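Local coordinates for helicase-like protein (Bacteroides thetaiotaomicron, PDB 2AFC) that probably removes ADP-ribose from ADP-ribosylated thymidines in DNA as a macro-domain hydrolase, at residues V18-H23 with K73-N78; N26-W31 with G84-S89; E48-W53 with N78-H83; V65-V70 with L104-L109. One frame throughout, in Å; residues are numbered along the deposited sequence.

Contact 1: residues V18-H23 with K73-N78; sequences VKVITH and KLYVAN
Lys-19 and Leu-74 sit in a parallel pairing, in register through His-23 and Asn-78, of two inner strands of the macro-domain sheet. The backbone ladder carries the contact. Lys-19 N binds Lys-73 O, and Tyr-75 N returns to Lys-19 O at 2.9 Å. Ile-21 N then reaches Tyr-75 O at 2.7 Å. Ala-77 N to Ile-21 O follows, then a weak bond from His-23 N to Ala-77 O at 3.3 Å. CA-H...O contacts run between the rungs, as from Val-20 CA to Tyr-75 O. Among apolar contacts, Val-18 CG1 meets the edge of the Tyr-75 ring at CE1 (3.7 Å), and Val-20 CG1 lies 3.7 Å from Ala-77 CB. On the face beneath helix 35-42, His-23 turns its ring toward the neighbouring strand (chi1 79°), which brings CE1 to about van der Waals distance, 4.1 Å, from Val-76 CG1. A glycine in place of His-23 would probably open a gap beside Val-76 and under Val-36 and Leu-39. Asn-78 ND2 is held by Gln-66 of the next strand. Polar cohesion thus comes from main-chain amides, while aliphatic groups and rings fill both faces of the sheet.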
# COMPACT_ATOMS: atom_id res chain seq x y z
N VAL A 18 3.16 12.42 11.64
CA VAL A 18 3.30 10.99 11.40
C VAL A 18 2.87 10.66 9.98
O VAL A 18 1.91 11.26 9.46
CB VAL A 18 2.47 10.16 12.41
CG1 VAL A 18 2.65 8.67 12.13
CG2 VAL A 18 2.90 10.49 13.84
N LYS A 19 3.58 9.73 9.35
CA LYS A 19 3.30 9.36 7.97
C LYS A 19 3.21 7.86 7.76
O LYS A 19 3.92 7.08 8.40
CB LYS A 19 4.41 9.91 7.05
CG LYS A 19 4.75 11.38 7.24
CD LYS A 19 6.14 11.69 6.69
CE LYS A 19 6.48 13.17 6.76
NZ LYS A 19 6.74 13.67 8.15
N VAL A 20 2.36 7.47 6.83
CA VAL A 20 2.22 6.06 6.52
C VAL A 20 2.37 5.84 5.02
O VAL A 20 1.69 6.45 4.21
CB VAL A 20 0.85 5.49 7.00
CG1 VAL A 20 0.74 4.01 6.65
CG2 VAL A 20 0.74 5.66 8.51
N ILE A 21 3.32 4.99 4.67
CA ILE A 21 3.56 4.66 3.28
C ILE A 21 2.79 3.37 2.97
O ILE A 21 3.05 2.32 3.56
CB ILE A 21 5.07 4.45 3.03
CG1 ILE A 21 5.82 5.75 3.34
CG2 ILE A 21 5.32 4.01 1.59
CD1 ILE A 21 6.04 5.99 4.79
N THR A 22 1.82 3.48 2.06
CA THR A 22 0.98 2.36 1.65
C THR A 22 1.35 1.86 0.27
O THR A 22 1.60 2.65 -0.63
CB THR A 22 -0.50 2.77 1.56
OG1 THR A 22 -0.63 3.80 0.57
CG2 THR A 22 -1.02 3.30 2.88
N HIS A 23 1.36 0.54 0.10
CA HIS A 23 1.65 -0.09 -1.19
C HIS A 23 1.05 -1.49 -1.24
O HIS A 23 0.85 -2.13 -0.20
CB HIS A 23 3.16 -0.16 -1.44
CG HIS A 23 3.84 -1.28 -0.72
ND1 HIS A 23 4.10 -1.25 0.64
CD2 HIS A 23 4.34 -2.46 -1.17
CE1 HIS A 23 4.72 -2.36 0.99
NE2 HIS A 23 4.88 -3.11 -0.09
N LYS A 73 7.91 8.19 13.84
CA LYS A 73 6.73 8.78 13.21
C LYS A 73 6.61 8.35 11.76
O LYS A 73 6.10 9.09 10.92
CB LYS A 73 6.79 10.31 13.28
CG LYS A 73 6.67 10.87 14.69
CD LYS A 73 6.73 12.40 14.70
CE LYS A 73 6.27 12.94 16.05
NZ LYS A 73 7.08 12.41 17.19
N LEU A 74 7.07 7.14 11.45
CA LEU A 74 7.00 6.65 10.08
C LEU A 74 6.63 5.17 10.02
O LEU A 74 7.30 4.33 10.62
CB LEU A 74 8.35 6.89 9.38
CG LEU A 74 8.39 6.53 7.89
CD1 LEU A 74 7.36 7.38 7.16
CD2 LEU A 74 9.80 6.75 7.31
N TYR A 75 5.58 4.86 9.28
CA TYR A 75 5.14 3.47 9.15
C TYR A 75 4.91 3.04 7.71
O TYR A 75 4.41 3.80 6.88
CB TYR A 75 3.82 3.22 9.88
CG TYR A 75 3.80 3.60 11.34
CD1 TYR A 75 3.77 4.93 11.73
CD2 TYR A 75 3.72 2.61 12.33
CE1 TYR A 75 3.66 5.29 13.07
CE2 TYR A 75 3.60 2.95 13.67
CZ TYR A 75 3.57 4.30 14.04
OH TYR A 75 3.44 4.65 15.36
N VAL A 76 5.28 1.80 7.42
CA VAL A 76 5.07 1.25 6.10
C VAL A 76 3.82 0.39 6.23
O VAL A 76 3.65 -0.33 7.21
CB VAL A 76 6.25 0.36 5.66
CG1 VAL A 76 5.99 -0.18 4.27
CG2 VAL A 76 7.55 1.14 5.69
N ALA A 77 2.94 0.47 5.24
CA ALA A 77 1.71 -0.31 5.27
C ALA A 77 1.68 -1.37 4.17
O ALA A 77 1.43 -1.05 3.01
CB ALA A 77 0.49 0.62 5.14
N ASN A 78 1.95 -2.62 4.54
CA ASN A 78 1.94 -3.73 3.57
C ASN A 78 0.49 -4.12 3.32
O ASN A 78 -0.15 -4.72 4.18
CB ASN A 78 2.73 -4.93 4.09
CG ASN A 78 4.24 -4.69 4.08
OD1 ASN A 78 4.78 -4.17 3.11
ND2 ASN A 78 4.92 -5.09 5.15

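Contact 2: residues N26-W31 with G84-S89; sequences NDIGGW and GIYKDS
Gly-84 meets Asp-27 and Ile-28 where the loop after strand 74-82 passes an Asx turn that begins at Asn-26, the last residue of strand 19-26. In that turn Asn-26 OD1 accepts from Ile-28 N and, on a lone pair in its carbonyl plane, from Gly-30 N at 3.1 Å. Two firm bonds therefore fix the amide and the loop curls round it. In macro domains this loop generally flanks the ADP-ribose cleft, and the same role is probable here. Along 84-89, Gly-84 comes first: its N donates to Asp-27 OD1 at 2.7 Å, on the syn side but 28° out of the carboxylate plane. Its CA lies 3.5 Å from Ile-28 CD1 and its O 3.4 Å from Asn-26 CB. With positive phi, and with Tyr-86 CZ where a CB would go, this position suits glycine. Ile-85 follows, its CG1 anti to the carbonyl carbon, which carries CD1 across to Ile-28 CG2 in a close 3.3 Å approach. Ile-28 itself has an off-rotamer chi1 of -119°, which may reflect strain or an imprecisely placed side chain. Tyr-86 comes last, where its hydroxyl OH stands 4.2 Å from Ile-28 CD1.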
# COMPACT_ATOMS: atom_id res chain seq x y z
N ASN A 26 1.45 -8.81 -2.91
CA ASN A 26 0.67 -9.90 -3.48
C ASN A 26 0.48 -10.94 -2.38
O ASN A 26 1.10 -10.83 -1.32
CB ASN A 26 1.42 -10.53 -4.66
CG ASN A 26 2.82 -10.97 -4.28
OD1 ASN A 26 3.01 -11.90 -3.49
ND2 ASN A 26 3.82 -10.30 -4.84
N ASP A 27 -0.37 -11.93 -2.61
CA ASP A 27 -0.61 -12.98 -1.61
C ASP A 27 0.22 -14.22 -1.89
O ASP A 27 -0.06 -15.31 -1.37
CB ASP A 27 -2.08 -13.38 -1.61
CG ASP A 27 -2.60 -13.70 -2.98
OD1 ASP A 27 -1.75 -13.96 -3.88
OD2 ASP A 27 -3.84 -13.69 -3.17
N ILE A 28 1.26 -14.05 -2.70
CA ILE A 28 2.13 -15.16 -3.08
C ILE A 28 3.45 -15.23 -2.31
O ILE A 28 4.14 -16.25 -2.35
CB ILE A 28 2.42 -15.09 -4.61
CG1 ILE A 28 1.91 -16.36 -5.29
CG2 ILE A 28 3.91 -14.87 -4.87
CD1 ILE A 28 0.39 -16.44 -5.43
N GLY A 29 3.80 -14.16 -1.62
CA GLY A 29 5.05 -14.15 -0.88
C GLY A 29 6.20 -13.61 -1.71
O GLY A 29 7.37 -13.74 -1.33
N GLY A 30 5.89 -13.00 -2.85
CA GLY A 30 6.93 -12.45 -3.70
C GLY A 30 7.39 -11.05 -3.31
O GLY A 30 6.58 -10.20 -2.96
N TRP A 31 8.70 -10.82 -3.38
CA TRP A 31 9.27 -9.51 -3.03
C TRP A 31 10.59 -9.23 -3.74
O TRP A 31 11.67 -9.50 -3.21
CB TRP A 31 9.47 -9.44 -1.51
CG TRP A 31 9.80 -8.07 -0.98
CD1 TRP A 31 10.98 -7.40 -1.11
CD2 TRP A 31 8.93 -7.23 -0.21
NE1 TRP A 31 10.90 -6.18 -0.46
CE2 TRP A 31 9.66 -6.05 0.10
CE3 TRP A 31 7.61 -7.34 0.25
CZ2 TRP A 31 9.10 -5.01 0.84
CZ3 TRP A 31 7.06 -6.30 0.99
CH2 TRP A 31 7.81 -5.15 1.28
N GLY A 84 -1.81 -13.29 -6.53
CA GLY A 84 -0.82 -13.87 -7.42
C GLY A 84 -0.10 -12.73 -8.12
O GLY A 84 0.00 -11.63 -7.58
N ILE A 85 0.38 -12.98 -9.33
CA ILE A 85 1.10 -11.97 -10.10
C ILE A 85 0.76 -12.22 -11.56
O ILE A 85 0.98 -11.39 -12.44
CB ILE A 85 2.63 -12.12 -9.90
CG1 ILE A 85 2.97 -12.04 -8.41
CG2 ILE A 85 3.37 -11.03 -10.66
CD1 ILE A 85 2.89 -13.36 -7.68
N TYR A 86 0.20 -13.40 -11.79
CA TYR A 86 -0.21 -13.88 -13.10
C TYR A 86 -1.61 -13.39 -13.45
O TYR A 86 -2.08 -12.41 -12.90
CB TYR A 86 -0.19 -15.41 -13.08
CG TYR A 86 -0.81 -16.00 -11.82
CD1 TYR A 86 -2.19 -16.12 -11.69
CD2 TYR A 86 -0.01 -16.37 -10.74
CE1 TYR A 86 -2.77 -16.60 -10.51
CE2 TYR A 86 -0.57 -16.85 -9.56
CZ TYR A 86 -1.95 -16.96 -9.45
OH TYR A 86 -2.50 -17.42 -8.28
N LYS A 87 -2.26 -14.08 -14.37
CA LYS A 87 -3.63 -13.76 -14.77
C LYS A 87 -4.36 -15.09 -14.89
O LYS A 87 -4.04 -15.91 -15.75
CB LYS A 87 -3.67 -13.01 -16.10
CG LYS A 87 -3.15 -11.58 -16.01
CD LYS A 87 -1.62 -11.55 -15.98
CE LYS A 87 -1.10 -10.23 -15.41
NZ LYS A 87 -1.81 -9.05 -15.98
N ASP A 88 -5.34 -15.30 -14.03
CA ASP A 88 -6.08 -16.56 -14.03
C ASP A 88 -6.66 -16.95 -15.39
O ASP A 88 -6.67 -16.17 -16.34
CB ASP A 88 -7.17 -16.53 -12.96
CG ASP A 88 -8.23 -15.49 -13.22
OD1 ASP A 88 -9.07 -15.28 -12.33
OD2 ASP A 88 -8.24 -14.89 -14.32
N SER A 89 -7.15 -18.19 -15.44
CA SER A 89 -7.74 -18.79 -16.63
C SER A 89 -9.03 -18.14 -17.13
O SER A 89 -9.84 -18.79 -17.80
CB SER A 89 -8.00 -20.27 -16.37
OG SER A 89 -8.73 -20.45 -15.16

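Contact 3: residues E48-W53 with N78-H83; sequences EAYRQW and NMIGQH
Tyr-50 and Trp-53 both hold CG anti to the backbone N (chi1 172° and -178°), so each ring leans from helix 48-53 toward the strand, where Ile-80 rises between them. Ile-80 keeps CG1 anti to its carbonyl carbon and beside its backbone N, then bends again at chi2, which lifts CD1 toward the tyrosine. There CD1 meets the Tyr-50 ring in plane at its edge, 3.4 Å from CE1, the two side chains crossing at about a right angle. Trp-53 approaches the same isoleucine differently. Its six-membered ring slides past in the opposite direction, with CZ3 3.8 Å and CH2 3.9 Å from Ile-80 CG1. Its edge also faces Asn-78 O, 4.1 Å from CZ3. Asn-78 adds a looser touch, its ND2 4.2 Å from Tyr-50 CB, while ND2 itself bonds Gln-66 OE1. No hydrogen bond joins the two segments, and the polar ends of the rings are satisfied elsewhere: Tyr-50 OH binds Asn-26 O, and Trp-53 NE1 binds Glu-58 O. These bonds help set the directions of the two rings. An alanine at Ile-80 would probably leave the edge of Tyr-50 and the outer carbons of Trp-53 without their aliphatic partner and open a gap between them. Ile-80 also centres an inverse gamma turn near the end of the strand. The axes of helix segment 48-53 and strand segment 78-82 cross at -46° and approach to 10.3 Å, as in the layered alpha/beta/alpha fold of macro domains, where helices cover the central sheet.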
# COMPACT_ATOMS: atom_id res chain seq x y z
N GLU A 48 11.04 -8.21 5.59
CA GLU A 48 11.11 -9.27 6.58
C GLU A 48 9.75 -9.50 7.25
O GLU A 48 9.34 -10.65 7.44
CB GLU A 48 12.18 -8.94 7.63
CG GLU A 48 12.45 -10.07 8.59
CD GLU A 48 12.84 -11.36 7.89
OE1 GLU A 48 12.87 -12.41 8.56
OE2 GLU A 48 13.12 -11.33 6.66
N ALA A 49 9.06 -8.42 7.59
CA ALA A 49 7.75 -8.54 8.21
C ALA A 49 6.79 -9.25 7.26
O ALA A 49 6.03 -10.13 7.67
CB ALA A 49 7.20 -7.17 8.54
N TYR A 50 6.81 -8.86 5.99
CA TYR A 50 5.93 -9.45 4.99
C TYR A 50 6.17 -10.95 4.87
O TYR A 50 5.22 -11.74 4.96
CB TYR A 50 6.15 -8.77 3.64
CG TYR A 50 5.42 -9.42 2.49
CD1 TYR A 50 4.04 -9.30 2.35
CD2 TYR A 50 6.12 -10.16 1.53
CE1 TYR A 50 3.35 -9.92 1.29
CE2 TYR A 50 5.46 -10.78 0.47
CZ TYR A 50 4.08 -10.66 0.35
OH TYR A 50 3.44 -11.30 -0.69
N ARG A 51 7.42 -11.34 4.66
CA ARG A 51 7.79 -12.74 4.53
C ARG A 51 7.35 -13.56 5.75
O ARG A 51 6.72 -14.60 5.59
CB ARG A 51 9.31 -12.88 4.31
CG ARG A 51 9.83 -12.28 3.00
CD ARG A 51 11.35 -12.40 2.87
NE ARG A 51 11.85 -11.85 1.62
CZ ARG A 51 11.62 -12.37 0.42
NH1 ARG A 51 10.89 -13.48 0.30
NH2 ARG A 51 12.10 -11.79 -0.68
N GLN A 52 7.68 -13.08 6.95
CA GLN A 52 7.31 -13.80 8.17
C GLN A 52 5.80 -13.96 8.29
O GLN A 52 5.31 -14.98 8.81
CB GLN A 52 7.85 -13.07 9.40
CG GLN A 52 9.34 -13.32 9.69
CD GLN A 52 9.80 -12.69 10.99
OE1 GLN A 52 8.99 -12.47 11.89
NE2 GLN A 52 11.09 -12.43 11.10
N TRP A 53 5.07 -12.97 7.81
CA TRP A 53 3.62 -12.98 7.85
C TRP A 53 3.12 -14.01 6.85
O TRP A 53 2.13 -14.69 7.09
CB TRP A 53 3.09 -11.59 7.52
CG TRP A 53 1.60 -11.42 7.56
CD1 TRP A 53 0.70 -12.14 8.30
CD2 TRP A 53 0.84 -10.41 6.89
NE1 TRP A 53 -0.57 -11.64 8.12
CE2 TRP A 53 -0.51 -10.57 7.26
CE3 TRP A 53 1.18 -9.37 6.01
CZ2 TRP A 53 -1.53 -9.74 6.78
CZ3 TRP A 53 0.16 -8.53 5.53
CH2 TRP A 53 -1.17 -8.73 5.92
N ASN A 78 1.95 -2.62 4.54
CA ASN A 78 1.94 -3.73 3.57
C ASN A 78 0.49 -4.12 3.32
O ASN A 78 -0.15 -4.72 4.18
CB ASN A 78 2.73 -4.93 4.09
CG ASN A 78 4.24 -4.69 4.08
OD1 ASN A 78 4.78 -4.17 3.11
ND2 ASN A 78 4.92 -5.09 5.15
N MSE A 79 -0.03 -3.78 2.15
CA MSE A 79 -1.42 -4.07 1.85
C MSE A 79 -1.59 -5.20 0.85
O MSE A 79 -1.17 -5.09 -0.30
CB MSE A 79 -2.13 -2.83 1.29
CG MSE A 79 -1.77 -1.53 1.97
SE MSE A 79 -2.98 -0.06 1.50
CE MSE A 79 -2.47 0.05 -0.34
N ILE A 80 -2.23 -6.28 1.29
CA ILE A 80 -2.45 -7.41 0.40
C ILE A 80 -3.68 -7.20 -0.48
O ILE A 80 -4.78 -7.65 -0.14
CB ILE A 80 -2.59 -8.72 1.20
CG1 ILE A 80 -1.34 -8.96 2.05
CG2 ILE A 80 -2.77 -9.89 0.26
CD1 ILE A 80 0.03 -9.06 1.31
N GLY A 81 -3.48 -6.52 -1.61
CA GLY A 81 -4.58 -6.26 -2.53
C GLY A 81 -4.33 -6.87 -3.90
O GLY A 81 -4.97 -6.52 -4.90
N GLN A 82 -3.40 -7.81 -3.95
CA GLN A 82 -3.04 -8.46 -5.21
C GLN A 82 -3.08 -9.98 -5.09
O GLN A 82 -2.53 -10.58 -4.17
CB GLN A 82 -1.65 -7.99 -5.62
CG GLN A 82 -1.51 -7.76 -7.10
CD GLN A 82 -0.09 -7.36 -7.48
OE1 GLN A 82 0.29 -6.19 -7.35
NE2 GLN A 82 0.69 -8.33 -7.95
N HIS A 83 -3.74 -10.62 -6.05
CA HIS A 83 -3.86 -12.07 -6.05
C HIS A 83 -2.88 -12.71 -7.04
O HIS A 83 -3.11 -12.69 -8.24
CB HIS A 83 -5.28 -12.48 -6.42
CG HIS A 83 -5.48 -13.96 -6.42
ND1 HIS A 83 -6.03 -14.64 -7.48
CD2 HIS A 83 -5.17 -14.90 -5.49
CE1 HIS A 83 -6.04 -15.93 -7.21
NE2 HIS A 83 -5.52 -16.11 -6.01

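Contact 4: residues V65-V70 with L104-L109; sequences VQFVNV and LKEVAL
Val-65 and Phe-67 pack against Glu-106 and Val-107 in a helix-on-sheet contact, joining strand 65-71, an outermost strand of the sheet, to helix 97-113. Both strand residues send their side chains toward the helix, whereas Gln-66 between them points away, its NE2 bonding Ala-49 O of helix 45-56 and its OE1 taking Asn-78 ND2 of the adjacent strand. Segment axes come within 9.3 Å at 39° between their directions. Val-65 uses both branches: CG2 lies 3.9 Å from Glu-106 CB, and CG1 stands 4.3 Å from Val-107 CG2. Phe-67, with CG anti to its carbonyl carbon (chi1 -65°), projects its ring so that CZ comes to 4.4 Å from Val-107 CG2. Phe-110, one turn further along the helix, stacks on the same ring. Glu-106 bends at chi2 (-73°) and brings OE2 to the edge of the Phe-67 ring, near its plane, 3.4 Å from CE1 and 3.6 Å from CZ. A water in the plane of that ring donates weakly to Glu-106 OE2 and, at a long 3.5 Å, to Val-65 O, a loose bridge between strand and helix. No direct hydrogen bond crosses. Adhesion therefore rests on the valines and the phenylalanine, while the exposed carboxylate probably gains a little from the ring-edge hydrogens, which carry slight positive charge, and stays in touch with solvent.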
# COMPACT_ATOMS: atom_id res chain seq x y z
N VAL A 65 -3.98 -5.94 6.30
CA VAL A 65 -2.95 -4.92 6.28
C VAL A 65 -1.98 -5.13 7.42
O VAL A 65 -2.40 -5.34 8.56
CB VAL A 65 -3.55 -3.51 6.43
CG1 VAL A 65 -2.45 -2.47 6.22
CG2 VAL A 65 -4.69 -3.30 5.42
N GLN A 66 -0.69 -5.08 7.11
CA GLN A 66 0.34 -5.23 8.13
C GLN A 66 1.05 -3.88 8.26
O GLN A 66 1.32 -3.23 7.25
CB GLN A 66 1.35 -6.31 7.72
CG GLN A 66 2.60 -6.37 8.58
CD GLN A 66 3.59 -7.40 8.05
OE1 GLN A 66 3.97 -7.38 6.88
NE2 GLN A 66 4.02 -8.31 8.92
N PHE A 67 1.32 -3.47 9.49
CA PHE A 67 1.97 -2.19 9.74
C PHE A 67 3.37 -2.40 10.32
O PHE A 67 3.56 -3.24 11.21
CB PHE A 67 1.12 -1.35 10.68
CG PHE A 67 -0.21 -0.96 10.09
CD1 PHE A 67 -1.34 -1.76 10.30
CD2 PHE A 67 -0.32 0.17 9.28
CE1 PHE A 67 -2.56 -1.43 9.69
CE2 PHE A 67 -1.53 0.51 8.66
CZ PHE A 67 -2.65 -0.28 8.87
N VAL A 68 4.33 -1.65 9.81
CA VAL A 68 5.71 -1.77 10.28
C VAL A 68 6.28 -0.39 10.58
O VAL A 68 6.34 0.48 9.71
CB VAL A 68 6.59 -2.47 9.22
CG1 VAL A 68 7.92 -2.87 9.81
CG2 VAL A 68 5.86 -3.68 8.67
N ASN A 69 6.69 -0.20 11.82
CA ASN A 69 7.28 1.06 12.27
C ASN A 69 8.76 1.05 11.89
O ASN A 69 9.59 0.51 12.63
CB ASN A 69 7.12 1.16 13.79
CG ASN A 69 7.56 2.50 14.34
OD1 ASN A 69 7.87 2.61 15.53
ND2 ASN A 69 7.57 3.53 13.50
N VAL A 70 9.10 1.63 10.75
CA VAL A 70 10.50 1.64 10.32
C VAL A 70 11.29 2.81 10.88
O VAL A 70 12.52 2.75 10.97
CB VAL A 70 10.62 1.65 8.79
CG1 VAL A 70 9.87 0.46 8.21
CG2 VAL A 70 10.08 2.95 8.25
N LEU A 104 -7.43 -0.17 2.47
CA LEU A 104 -7.45 1.28 2.69
C LEU A 104 -8.40 1.64 3.81
O LEU A 104 -8.11 2.51 4.64
CB LEU A 104 -7.85 2.01 1.40
CG LEU A 104 -6.86 1.92 0.23
CD1 LEU A 104 -7.43 2.63 -0.97
CD2 LEU A 104 -5.53 2.51 0.63
N LYS A 105 -9.54 0.97 3.84
CA LYS A 105 -10.53 1.20 4.88
C LYS A 105 -9.83 0.99 6.23
O LYS A 105 -10.08 1.71 7.19
CB LYS A 105 -11.71 0.24 4.67
CG LYS A 105 -12.81 0.28 5.70
CD LYS A 105 -14.09 -0.33 5.11
CE LYS A 105 -14.72 0.60 4.07
NZ LYS A 105 -15.69 -0.07 3.16
N GLU A 106 -8.92 0.02 6.28
CA GLU A 106 -8.20 -0.27 7.51
C GLU A 106 -7.09 0.73 7.73
O GLU A 106 -6.71 1.02 8.87
CB GLU A 106 -7.62 -1.68 7.45
CG GLU A 106 -7.90 -2.49 8.69
CD GLU A 106 -7.07 -2.03 9.84
OE1 GLU A 106 -7.50 -2.19 11.00
OE2 GLU A 106 -5.97 -1.51 9.58
N VAL A 107 -6.54 1.26 6.64
CA VAL A 107 -5.48 2.25 6.75
C VAL A 107 -6.11 3.53 7.29
O VAL A 107 -5.53 4.25 8.10
CB VAL A 107 -4.82 2.55 5.38
CG1 VAL A 107 -4.05 3.86 5.44
CG2 VAL A 107 -3.87 1.43 5.01
N ALA A 108 -7.33 3.80 6.83
CA ALA A 108 -8.06 4.97 7.26
C ALA A 108 -8.04 5.09 8.78
O ALA A 108 -7.59 6.09 9.33
CB ALA A 108 -9.48 4.91 6.75
N LEU A 109 -8.52 4.04 9.46
CA LEU A 109 -8.56 4.04 10.93
C LEU A 109 -7.16 4.09 11.55
O LEU A 109 -6.97 4.64 12.63
CB LEU A 109 -9.34 2.83 11.45
CG LEU A 109 -10.83 2.65 11.09
CD1 LEU A 109 -11.31 1.29 11.58
CD2 LEU A 109 -11.69 3.75 11.71
O HOH W 1 -4.40 -3.85 10.99

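Overall arrangement
From the N terminus, strand 19-26 opens contact 1, which closes only at 73-78 and joins two neighbouring strands of the sheet. Before it closes, the chain begins contacts 2, 3 and 4, so contact 1 crosses all three. The loop at 26-31 waits for 84-89; within that span, contact 3 ties helix 45-56 to the end of strand 74-82, and so is enclosed by contact 2. Asp-27 beside His-83 brings these two together. Strand 65-71 then starts contact 4, closed last by helix 97-113 and crossing contacts 2 and 3. Strand 74-82 serves contacts 1 and 3, which share Asn-78, and Gln-66 joins both to contact 4's strand.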